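Local coordinates for protein FMN Adenylyltransferase (Candida glabrata, PDB 3FWK) that catalyses the transfer of an adenylyl group from ATP to FMN, the step of flavin biosynthesis that yields FAD, at residues E122-I125 and E126-L130; I112-D115 and D116-K119. All blocks are in the same frame, centred on the assembly; numbering follows the deposited sequence.

Contact 1 of 2, residues E122-I125 and E126-L130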
# COMPACT_ATOMS: atom_id res chain seq x y z
N GLU A 122 2.34 12.74 0.32
CA GLU A 122 3.78 13.06 0.37
C GLU A 122 4.32 12.90 1.78
O GLU A 122 5.38 12.30 2.00
CB GLU A 122 4.03 14.49 -0.13
CG GLU A 122 3.62 14.77 -1.57
CD GLU A 122 4.54 14.23 -2.61
OE1 GLU A 122 5.57 13.59 -2.31
OE2 GLU A 122 4.25 14.53 -3.80
N ASN A 123 3.59 13.47 2.76
CA ASN A 123 4.02 13.38 4.15
C ASN A 123 4.14 11.91 4.57
O ASN A 123 5.09 11.51 5.23
CB ASN A 123 3.02 14.05 5.08
CG ASN A 123 3.00 15.56 4.98
OD1 ASN A 123 3.92 16.19 4.43
ND2 ASN A 123 1.96 16.16 5.55
N PHE A 124 3.14 11.11 4.19
CA PHE A 124 3.09 9.72 4.61
C PHE A 124 4.23 8.90 4.00
O PHE A 124 4.81 8.03 4.66
CB PHE A 124 1.75 9.13 4.24
CG PHE A 124 1.61 7.71 4.71
CD1 PHE A 124 1.51 7.44 6.07
CD2 PHE A 124 1.63 6.65 3.82
CE1 PHE A 124 1.39 6.14 6.54
CE2 PHE A 124 1.56 5.32 4.29
CZ PHE A 124 1.44 5.09 5.66
N ILE A 125 4.57 9.18 2.74
CA ILE A 125 5.71 8.48 2.11
C ILE A 125 7.00 8.80 2.86
O ILE A 125 7.82 7.92 3.12
CB ILE A 125 5.80 8.85 0.63
CG1 ILE A 125 4.57 8.25 -0.12
CG2 ILE A 125 7.12 8.38 0.04
CD1 ILE A 125 4.36 8.84 -1.52
N GLU A 126 7.18 10.06 3.24
CA GLU A 126 8.39 10.43 4.00
C GLU A 126 8.41 9.76 5.39
O GLU A 126 9.44 9.22 5.82
CB GLU A 126 8.41 11.95 4.12
CG GLU A 126 8.66 12.57 2.75
CD GLU A 126 8.20 14.03 2.61
OE1 GLU A 126 7.90 14.69 3.62
OE2 GLU A 126 8.10 14.50 1.45
N GLU A 127 7.25 9.76 6.05
CA GLU A 127 7.15 9.18 7.40
C GLU A 127 7.41 7.70 7.35
O GLU A 127 8.12 7.15 8.21
CB GLU A 127 5.75 9.46 7.94
CG GLU A 127 5.53 10.93 8.27
CD GLU A 127 4.11 11.45 8.10
OE1 GLU A 127 3.14 10.64 7.96
OE2 GLU A 127 3.93 12.71 8.11
N THR A 128 6.87 7.02 6.35
CA THR A 128 7.11 5.60 6.27
C THR A 128 8.51 5.24 5.81
O THR A 128 9.04 4.20 6.23
CB THR A 128 6.03 4.92 5.50
OG1 THR A 128 5.90 5.53 4.26
CG2 THR A 128 4.67 5.03 6.18
N SER A 129 9.12 6.08 4.99
CA SER A 129 10.51 5.84 4.65
C SER A 129 11.38 5.86 5.91
O SER A 129 12.33 5.08 6.03
CB SER A 129 10.97 6.90 3.63
OG SER A 129 10.31 6.72 2.39
N LEU A 130 11.10 6.79 6.81
CA LEU A 130 11.83 6.79 8.07
C LEU A 130 11.44 5.61 8.94
O LEU A 130 12.32 4.98 9.53
CB LEU A 130 11.53 8.08 8.79
CG LEU A 130 12.20 9.33 8.24
CD1 LEU A 130 11.73 10.54 9.02
CD2 LEU A 130 13.76 9.18 8.33
O HOH W 1 5.85 16.43 2.54
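Phe124 lays one face of its ring against the methyl of Thr128, one turn further along helix 119-131, the crossover helix of a beta-alpha-beta unit in this Rossmann-like fold. The contact is a CH-pi interaction: Thr128 CG2 stands 3.6 Å from the centroid of the Phe124 ring, offset toward the rim and nearest to CZ. With CG anti to the backbone N (chi1 -177°) and beside the carbonyl carbon, the Phe124 ring stands out from the helix on the side where the Thr128 methyl comes up from the next turn.

Threonine suits the place because its two branches do different work. While CG2 meets the ring, OG1 bonds to Phe124 O at 2.8 Å, joining the backbone N of Thr128 on that acceptor from the other face of the carbonyl plane. The same hydroxyl is hydrogen-bonded to Tyr65, which ties this buried turn to the loop beyond strand 61-64. Ser129 repeats the scheme with a smaller side chain, fitting where it packs on Leu134 and Leu136: its OG lies 2.9 Å from Ile125 O, which also receives the amide of Ser129.

On the more exposed side the residues turn polar. Glu127, bent at chi2, lays its carboxylate beside the Asn123 backbone carbonyl, bringing OE2 to 3.4 Å from Asn123 CB. Asn123 and Glu126 meet through one water, which donates to Asn123 OD1 at 2.7 Å and to Glu126 OE1 at 2.9 Å.

Contact 2 of 2, residues I112-D115 and D116-K119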
# COMPACT_ATOMS: atom_id res chain seq x y z
N ILE A 112 7.44 7.32 -7.85
CA ILE A 112 7.22 8.19 -8.98
C ILE A 112 6.31 9.32 -8.52
O ILE A 112 5.11 9.14 -8.29
CB ILE A 112 6.58 7.40 -10.16
CG1 ILE A 112 7.46 6.18 -10.54
CG2 ILE A 112 6.41 8.33 -11.36
CD1 ILE A 112 8.92 6.45 -10.78
N ASP A 113 6.90 10.49 -8.29
CA ASP A 113 6.21 11.63 -7.73
C ASP A 113 5.53 12.43 -8.82
O ASP A 113 5.93 12.37 -9.97
CB ASP A 113 7.25 12.48 -6.97
CG ASP A 113 6.66 13.47 -5.97
OD1 ASP A 113 5.43 13.44 -5.75
OD2 ASP A 113 7.45 14.26 -5.41
N HIS A 114 4.49 13.16 -8.46
CA HIS A 114 3.75 13.99 -9.42
C HIS A 114 3.41 15.30 -8.78
O HIS A 114 3.26 15.39 -7.54
CB HIS A 114 2.43 13.31 -9.84
CG HIS A 114 2.62 11.95 -10.44
ND1 HIS A 114 2.65 10.79 -9.69
CD2 HIS A 114 2.84 11.57 -11.71
CE1 HIS A 114 2.85 9.76 -10.48
NE2 HIS A 114 2.97 10.20 -11.72
N ASP A 115 3.20 16.32 -9.61
CA ASP A 115 2.97 17.65 -9.08
C ASP A 115 1.58 17.81 -8.47
O ASP A 115 1.35 18.80 -7.80
CB ASP A 115 3.28 18.71 -10.11
CG ASP A 115 2.33 18.71 -11.24
OD1 ASP A 115 1.22 18.24 -11.30
OD2 ASP A 115 2.77 19.33 -12.26
N ASP A 116 0.70 16.83 -8.66
CA ASP A 116 -0.68 16.91 -8.20
C ASP A 116 -0.99 15.84 -7.15
O ASP A 116 -2.14 15.46 -6.96
CB ASP A 116 -1.65 16.88 -9.38
CG ASP A 116 -1.55 15.62 -10.21
OD1 ASP A 116 -0.67 14.75 -9.92
OD2 ASP A 116 -2.38 15.47 -11.17
N THR A 117 0.04 15.40 -6.45
CA THR A 117 -0.11 14.42 -5.33
C THR A 117 -0.66 15.12 -4.09
O THR A 117 -0.28 16.25 -3.80
CB THR A 117 1.27 13.82 -5.02
OG1 THR A 117 1.84 13.26 -6.21
CG2 THR A 117 1.21 12.74 -3.97
N PHE A 118 -1.50 14.45 -3.33
CA PHE A 118 -1.95 14.98 -2.05
C PHE A 118 -0.76 15.23 -1.12
O PHE A 118 0.11 14.36 -0.95
CB PHE A 118 -2.88 13.98 -1.32
CG PHE A 118 -4.30 14.01 -1.80
CD1 PHE A 118 -5.21 14.88 -1.23
CD2 PHE A 118 -4.71 13.15 -2.83
CE1 PHE A 118 -6.52 14.93 -1.66
CE2 PHE A 118 -6.05 13.19 -3.26
CZ PHE A 118 -6.93 14.10 -2.70
N LYS A 119 -0.78 16.37 -0.43
CA LYS A 119 0.27 16.68 0.55
C LYS A 119 0.33 15.58 1.64
O LYS A 119 1.40 15.20 2.09
CB LYS A 119 -0.01 18.02 1.20
CG LYS A 119 1.06 18.44 2.18
CD LYS A 119 2.43 18.62 1.50
CE LYS A 119 3.39 19.47 2.31
NZ LYS A 119 4.46 20.05 1.37
O HOH W 2 2.34 10.63 -6.96
O HOH W 3 -0.12 18.70 -5.29
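Asp116 and Thr117 fold back on His114 to close a type I beta turn, His114 to Thr117, in the loop that leads from strand 107-111 into helix 119-131. With CG between the backbone N and the carbonyl carbon (chi1 60°), Asp116 holds its carboxylate close to the main chain, and OD1 comes to rest 3.4 Å from His114 CB. Asp115, at the other central position, curls its carboxylate back in the same way, bringing OD1 to 3.0 Å from Asp116 N at an angle too poor for a hydrogen bond. The two carboxylate planes are almost perpendicular, with Asp115 OD1 and Asp116 OD1 4.2 Å apart; such like charges would be expected to repel and are easier to bear at this exposed bend, where solvent can screen them.

Thr117 supplies the closing bonds. Its amide makes only a weak turn bond to His114 O, at 3.4 Å, and the hydroxyl reinforces it: Thr117 OG1 donates to the same oxygen at 2.9 Å, coming from above the carbonyl plane. A short beta-branched alcohol is well matched to that oxygen, being able to reach it without a flexible arm. Two waters complete the loop. One bridges Thr117 OG1 and His114 ND1, meeting the imidazole in the plane of its ring; the other donates to both Asp115 O and Thr117 O.

Just beyond, Phe118 occupies the N-cap position of helix 119-131 and packs on helix 275-282, with Phe224 edge-to-face against its ring. Ile112, just after strand 107-111, packs on helix 147-157, while at the turn itself the backbone of Asp116 is hydrogen-bonded to that of Val230.

Overall arrangement
The two contacts follow each other along one beta-alpha-beta unit: contact 2 shapes the turn after strand 107-111, and contact 1 lies in the helix that this turn launches, their centres about 13 Å apart. They meet at Glu122, whose OE2 is only 2.5 Å from Asp113 OD1, a spacing consistent with a proton shared between the two carboxylates. Glu122 OE2 also packs against Thr117 CB at 3.3 Å. Neither contact includes a residue of the glucose pocket, formed by Lys53, Trp54, Lys162 and Tyr192. Contact 1 reaches Tyr65 in the loop after strand 61-64, probably the phosphate-binding PP-loop of this family.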